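Side-chain contacts in leucine aminopeptidase (Parabacteroides distasonis, PDB 3TC8), which probably acts as a zinc-dependent aminopeptidase of peptidase family M28 and binds a zinc ion: residues L135-I138 with A139-G143; S88-P91 with E92-K95. One frame throughout, in Å; residues are numbered along the deposited sequence. Where two conformers were deposited one is given.

Contact 1 of 2, residues L135-I138 with A139-G143; sequences LLEI and ARQIG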
ATOM      1  N   LEU A 135       5.758  -0.322  -5.274  1.00  7.22           N
ATOM      2  CA  LEU A 135       6.341  -1.573  -4.820  1.00  7.46           C
ATOM      3  C   LEU A 135       6.741  -2.487  -5.960  1.00  7.56           C
ATOM      4  O   LEU A 135       7.748  -3.198  -5.839  1.00  7.66           O
ATOM      5  CB  LEU A 135       5.408  -2.312  -3.872  1.00  7.77           C
ATOM      6  CG  LEU A 135       5.254  -1.692  -2.484  1.00  8.29           C
ATOM      7  CD1 LEU A 135       4.351  -2.528  -1.592  1.00 11.03           C
ATOM      8  CD2 LEU A 135       6.589  -1.439  -1.768  1.00 10.70           C
ATOM      9  N   LEU A 136       6.014  -2.517  -7.071  1.00  7.13           N
ATOM     10  CA  LEU A 136       6.430  -3.277  -8.210  1.00  7.85           C
ATOM     11  C   LEU A 136       7.756  -2.781  -8.743  1.00  7.16           C
ATOM     12  O   LEU A 136       8.618  -3.591  -9.077  1.00  7.84           O
ATOM     13  CB  LEU A 136       5.384  -3.293  -9.339  1.00  8.18           C
ATOM     14  CG  LEU A 136       4.133  -4.145  -9.068  1.00  8.89           C
ATOM     15  CD1 LEU A 136       3.079  -3.796 -10.131  1.00 10.34           C
ATOM     16  CD2 LEU A 136       4.467  -5.656  -9.139  1.00  9.47           C
ATOM     17  N   GLU A 137       7.934  -1.476  -8.838  1.00  7.11           N
ATOM     18  CA  GLU A 137       9.201  -0.947  -9.317  1.00  8.02           C
ATOM     19  C   GLU A 137      10.339  -1.223  -8.341  1.00  7.76           C
ATOM     20  O   GLU A 137      11.453  -1.581  -8.738  1.00  8.43           O
ATOM     21  CB  GLU A 137       9.050   0.522  -9.636  1.00  8.49           C
ATOM     22  CG  GLU A 137      10.341   1.222 -10.016  1.00  8.92           C
ATOM     23  CD  GLU A 137      11.077   0.616 -11.200  1.00  9.10           C
ATOM     24  OE1 GLU A 137      10.466  -0.135 -11.998  1.00  9.54           O
ATOM     25  OE2 GLU A 137      12.288   0.951 -11.394  1.00 10.41           O
ATOM     26  N   ILE A 138      10.076  -1.118  -7.038  1.00  8.19           N
ATOM     27  CA  ILE A 138      11.043  -1.488  -6.004  1.00  8.28           C
ATOM     28  C   ILE A 138      11.434  -2.952  -6.150  1.00  8.23           C
ATOM     29  O   ILE A 138      12.604  -3.314  -6.155  1.00  8.49           O
ATOM     30  CB  ILE A 138      10.496  -1.151  -4.610  1.00  8.05           C
ATOM     31  CG1 ILE A 138      10.512   0.356  -4.381  1.00  8.98           C
ATOM     32  CG2 ILE A 138      11.269  -1.899  -3.491  1.00  9.24           C
ATOM     33  CD1 ILE A 138       9.602   0.832  -3.307  1.00 10.16           C
ATOM     34  N   ALA A 139      10.430  -3.824  -6.337  1.00  8.46           N
ATOM     35  CA  ALA A 139      10.669  -5.229  -6.470  1.00  8.51           C
ATOM     36  C   ALA A 139      11.461  -5.545  -7.752  1.00  8.13           C
ATOM     37  O   ALA A 139      12.314  -6.440  -7.769  1.00  8.44           O
ATOM     38  CB  ALA A 139       9.304  -5.976  -6.461  1.00  9.09           C
ATOM     39  N   ARG A 140      11.193  -4.803  -8.830  1.00  8.17           N
ATOM     40  CA  ARG A 140      11.951  -4.962 -10.040  1.00  8.46           C
ATOM     41  C   ARG A 140      13.429  -4.700  -9.812  1.00  8.67           C
ATOM     42  O   ARG A 140      14.321  -5.428 -10.255  1.00  9.12           O
ATOM     43  CB  ARG A 140      11.412  -4.055 -11.154  1.00  8.41           C
ATOM     44  CG  ARG A 140      12.020  -4.343 -12.513  1.00  9.17           C
ATOM     45  CD  ARG A 140      11.396  -3.528 -13.639  1.00 10.06           C
ATOM     46  NE  ARG A 140      11.770  -2.114 -13.571  1.00  9.54           N
ATOM     47  CZ  ARG A 140      12.712  -1.544 -14.286  1.00 10.19           C
ATOM     48  NH1 ARG A 140      13.399  -2.191 -15.227  1.00 11.75           N
ATOM     49  NH2 ARG A 140      12.954  -0.287 -14.073  1.00 11.00           N
ATOM     50  N   GLN A 141      13.727  -3.653  -9.043  1.00  8.45           N
ATOM     51  CA  GLN A 141      15.102  -3.331  -8.700  1.00  8.83           C
ATOM     52  C   GLN A 141      15.728  -4.372  -7.771  1.00  8.73           C
ATOM     53  O   GLN A 141      16.881  -4.766  -7.970  1.00  9.28           O
ATOM     54  CB  GLN A 141      15.181  -1.969  -8.071  1.00  9.36           C
ATOM     55  CG  GLN A 141      14.777  -0.808  -9.004  1.00  9.17           C
ATOM     56  CD  GLN A 141      15.549  -0.740 -10.271  1.00  9.69           C
ATOM     57  OE1 GLN A 141      16.764  -1.042 -10.295  1.00 10.43           O
ATOM     58  NE2 GLN A 141      14.885  -0.353 -11.366  1.00 11.00           N
ATOM     59  N   ILE A 142      14.980  -4.865  -6.802  1.00  8.91           N
ATOM     60  CA  ILE A 142      15.478  -5.891  -5.912  1.00  9.12           C
ATOM     61  C   ILE A 142      15.828  -7.148  -6.693  1.00  9.38           C
ATOM     62  O   ILE A 142      16.853  -7.784  -6.449  1.00 10.60           O
ATOM     63  CB  ILE A 142      14.443  -6.213  -4.784  1.00  9.22           C
ATOM     64  CG1 ILE A 142      14.288  -5.028  -3.853  1.00  9.50           C
ATOM     65  CG2 ILE A 142      14.812  -7.494  -4.040  1.00 10.35           C
ATOM     66  CD1 ILE A 142      13.030  -5.098  -2.993  1.00 10.11           C
ATOM     67  N   GLY A 143      14.983  -7.530  -7.659  1.00  9.66           N
ATOM     68  CA  GLY A 143      15.260  -8.696  -8.439  1.00 10.71           C
ATOM     69  C   GLY A 143      16.578  -8.595  -9.213  1.00 11.53           C
ATOM     70  O   GLY A 143      17.224  -9.586  -9.475  1.00 13.62           O
TER

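Contact 2 of 2, residues S88-P91 with E92-K95; sequences SFDP and ENSK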
ATOM      1  N   SER A  88       8.490 -12.985  -2.081  1.00  9.73           N
ATOM      2  CA  SER A  88       9.609 -13.024  -1.131  0.60  9.77           C
ATOM      3  C   SER A  88      10.936 -13.161  -1.877  1.00 10.36           C
ATOM      4  O   SER A  88      11.131 -14.092  -2.695  1.00 11.50           O
ATOM      5  CB  SER A  88       9.474 -14.196  -0.161  0.60  9.73           C
ATOM      6  OG  SER A  88       8.256 -14.117   0.558  0.60  9.69           O
ATOM      7  N   PHE A  89      11.852 -12.261  -1.574  1.00 10.45           N
ATOM      8  CA  PHE A  89      13.201 -12.312  -2.111  1.00 10.96           C
ATOM      9  C   PHE A  89      14.138 -12.754  -0.995  1.00 13.29           C
ATOM     10  O   PHE A  89      13.947 -12.445   0.187  1.00 13.43           O
ATOM     11  CB  PHE A  89      13.591 -10.945  -2.603  1.00 11.81           C
ATOM     12  CG  PHE A  89      12.797 -10.457  -3.766  1.00 11.77           C
ATOM     13  CD1 PHE A  89      13.174 -10.759  -5.069  1.00 12.68           C
ATOM     14  CD2 PHE A  89      11.735  -9.593  -3.584  1.00 12.48           C
ATOM     15  CE1 PHE A  89      12.509 -10.229  -6.136  1.00 12.69           C
ATOM     16  CE2 PHE A  89      11.083  -9.083  -4.657  1.00 13.76           C
ATOM     17  CZ  PHE A  89      11.456  -9.408  -5.948  1.00 13.96           C
ATOM     18  N   ASP A  90      15.200 -13.495  -1.380  1.00 15.17           N
ATOM     19  CA  ASP A  90      16.183 -14.139  -0.435  1.00 15.59           C
ATOM     20  C   ASP A  90      15.389 -14.847   0.668  1.00 15.05           C
ATOM     21  O   ASP A  90      15.524 -14.507   1.858  1.00 14.56           O
ATOM     22  CB  ASP A  90      17.131 -13.058   0.132  1.00 16.10           C
ATOM     23  CG  ASP A  90      18.352 -13.606   0.875  1.00 19.79           C
ATOM     24  OD1 ASP A  90      18.552 -14.829   0.896  1.00 23.73           O
ATOM     25  OD2 ASP A  90      19.074 -12.746   1.456  1.00 25.36           O
ATOM     26  N   PRO A  91      14.527 -15.803   0.269  1.00 15.73           N
ATOM     27  CA  PRO A  91      13.514 -16.287   1.207  1.00 17.41           C
ATOM     28  C   PRO A  91      14.004 -17.004   2.451  1.00 19.48           C
ATOM     29  O   PRO A  91      13.266 -17.065   3.435  1.00 21.39           O
ATOM     30  CB  PRO A  91      12.617 -17.202   0.353  1.00 17.75           C
ATOM     31  CG  PRO A  91      13.311 -17.430  -0.907  1.00 21.19           C
ATOM     32  CD  PRO A  91      14.319 -16.333  -1.091  1.00 17.97           C
ATOM     33  N   GLU A  92      15.243 -17.469   2.445  1.00 19.71           N
ATOM     34  CA  GLU A  92      15.761 -18.160   3.621  1.00 21.70           C
ATOM     35  C   GLU A  92      16.445 -17.220   4.629  1.00 21.18           C
ATOM     36  O   GLU A  92      16.807 -17.661   5.741  1.00 23.84           O
ATOM     37  CB  GLU A  92      16.691 -19.315   3.192  1.00 23.36           C
ATOM     38  CG  GLU A  92      16.054 -20.342   2.225  1.00 29.25           C
ATOM     39  CD  GLU A  92      14.727 -20.935   2.726  1.00 36.44           C
ATOM     40  OE1 GLU A  92      14.596 -21.214   3.945  1.00 41.32           O
ATOM     41  OE2 GLU A  92      13.805 -21.139   1.888  1.00 41.55           O
ATOM     42  N   ASN A  93      16.637 -15.952   4.287  1.00 18.73           N
ATOM     43  CA  ASN A  93      17.269 -15.021   5.210  1.00 18.11           C
ATOM     44  C   ASN A  93      16.333 -14.765   6.403  1.00 18.26           C
ATOM     45  O   ASN A  93      15.144 -14.450   6.241  1.00 18.82           O
ATOM     46  CB  ASN A  93      17.587 -13.734   4.481  1.00 18.20           C
ATOM     47  CG  ASN A  93      18.614 -12.889   5.189  1.00 18.61           C
ATOM     48  OD1 ASN A  93      18.729 -12.919   6.426  1.00 22.13           O
ATOM     49  ND2 ASN A  93      19.359 -12.110   4.416  1.00 20.74           N
ATOM     50  N   SER A  94      16.854 -14.919   7.619  1.00 19.07           N
ATOM     51  CA  SER A  94      16.056 -14.714   8.821  1.00 19.75           C
ATOM     52  C   SER A  94      15.832 -13.220   9.066  1.00 17.83           C
ATOM     53  O   SER A  94      14.914 -12.890   9.817  1.00 20.19           O
ATOM     54  CB  SER A  94      16.702 -15.401  10.052  1.00 21.27           C
ATOM     55  OG  SER A  94      17.939 -14.808  10.299  1.00 24.60           O
ATOM     56  N   LYS A  95      16.710 -12.382   8.502  1.00 16.82           N
ATOM     57  CA  LYS A  95      16.587 -10.935   8.637  0.50 15.89           C
ATOM     58  C   LYS A  95      15.837 -10.410   7.426  1.00 14.38           C
ATOM     59  O   LYS A  95      16.258 -10.590   6.275  1.00 15.59           O
ATOM     60  CB  LYS A  95      17.950 -10.265   8.779  0.50 16.85           C
ATOM     61  CG  LYS A  95      18.799 -10.866   9.888  0.50 19.48           C
ATOM     62  CD  LYS A  95      19.918  -9.935  10.311  0.50 24.32           C
ATOM     63  CE  LYS A  95      21.095 -10.687  10.927  0.50 26.18           C
ATOM     64  NZ  LYS A  95      21.953 -11.292   9.844  0.50 28.21           N
TER
HETATM   65  O   HOH W   1      17.264 -17.320   0.484  1.00 27.50           O

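Contact 1 of 2, residues L135-I138 with A139-G143
Glu-137 meets Arg-140 and Gln-141 on one flank of helix 125-144, in the i to i+3 and i to i+4 spacings of an alpha-helix. The guanidinium comes side-on to the carboxylate, with NE of Arg-140 2.8 Å from OE1 of Glu-137 and NH2 of Arg-140 3.0 Å from OE2 of Glu-137. One nitrogen for each oxygen makes this a bidentate salt bridge, to which NH2 adds a weak bond to OE1. The two flat groups are not coplanar but turned 39° apart, and OE1, bonded to NE, lies in the guanidinium plane while OE2 is tilted from it. OE2 has a second donor within the helix: NE2 of Gln-141, 2.9 Å from OE2 of Glu-137, arrives above the carboxylate plane, whereas NH2 of Arg-140 meets the syn lone pair of OE2. The glutamate chain sets this up by starting with CG opposite the backbone N (chi1 174°) and then bending at chi2 (57°), which turns the carboxylate along the helix toward its two partners.

Further bonds fix the buried carboxylate from outside: Ser-26 OG binds OE1 and Asn-23 N binds OE2, pinning helix 125-144 to the start of helix 24-36. With an alanine here instead of Glu-137, the Arg-140 guanidinium would probably lose this counter-charge, Gln-141 NE2, Ser-26 OG and Asn-23 N would lose an acceptor, and the tie to helix 24-36 is likely to weaken.

Other faces of the segment pack on apolar side chains: Ala-139 on Ile-153 of strand 150-156, and Ile-138 and Ile-142 on helix 292-308. Between these two isoleucines, one turn apart, Ile-138 CG2 lies 3.7 Å from Ile-142 CD1.

Contact 2 of 2, residues S88-P91 with E92-K95
The Asp-90 carboxylate and the Asn-93 amide meet with their planes 68° apart. ND2 of Asn-93 is 3.0 Å from OD2 of Asp-90, a hydrogen bond with the acceptor close to the amide plane but the donor above the carboxylate plane, 47° out of it. ND2 thus approaches OD2 obliquely. The two side chains also touch, Asn-93 CB standing 3.5 Å from Asp-90 OD2. Placing CG of Asp-90 anti to its own nitrogen (chi1 -168°) brings the carboxylate alongside the turn, and Asn-93 adopts a similar first torsion.

The other end of each flat group is held too: OD1 of Asp-90 by a water, OD1 of Asn-93 by a backbone N-H. The water donates to Asp-90 OD1, at 2.8 Å from that atom, and accepts from Glu-92 N, also at 2.8 Å, so the carboxylate reaches the backbone two residues on through a bridge. Asn-93 OD1 accepts directly from Lys-95 N at 2.9 Å, the donor standing above the carbonyl plane. With both ends of the amide bonded, rotation of the Asn-93 side chain is restrained; ND2 donating to a carboxylate and OD1 accepting from a backbone N-H fix which end of the amide is which.

The backbone is closed by Asn-93 N bonding Asp-90 O at 3.0 Å, with Pro-91 and Glu-92 at the corner. Arg-96 supports the chain from outside the turn: its NH1 binds both Asp-90 O and Asn-93 O, and its NH2 binds Phe-89 O. Strand 150-156 lies between strands 79-89 and 96-102 in the sheet, so this exposed loop spans the start of that middle strand. The arrangement is a type I beta turn from Asp-90 to Asn-93, reinforced by a side-chain bond between its end residues and sharing Asn-93 with an Asx turn.

How the contacts relate
Contact 2 precedes contact 1 along the chain, and their centres lie 15 Å apart on the same side of the molecule. Contact 2 is a surface loop joining strands 79-89 and 96-102 of the mixed sheet; contact 1 belongs to helix 125-144, packed on that sheet through strand 150-156. They meet through Phe-89, at the end of strand 79-89: its CG is 3.6 Å from Ile-142 CG2, and its CZ is 3.6 Å from Ala-139 O. Both contacts lie away from the zinc site, although Asp-127, one of its ligands, sits on the earlier part of the same helix. Phe-89 thus packs the end of strand 79-89 against helix 125-144, away from the metal.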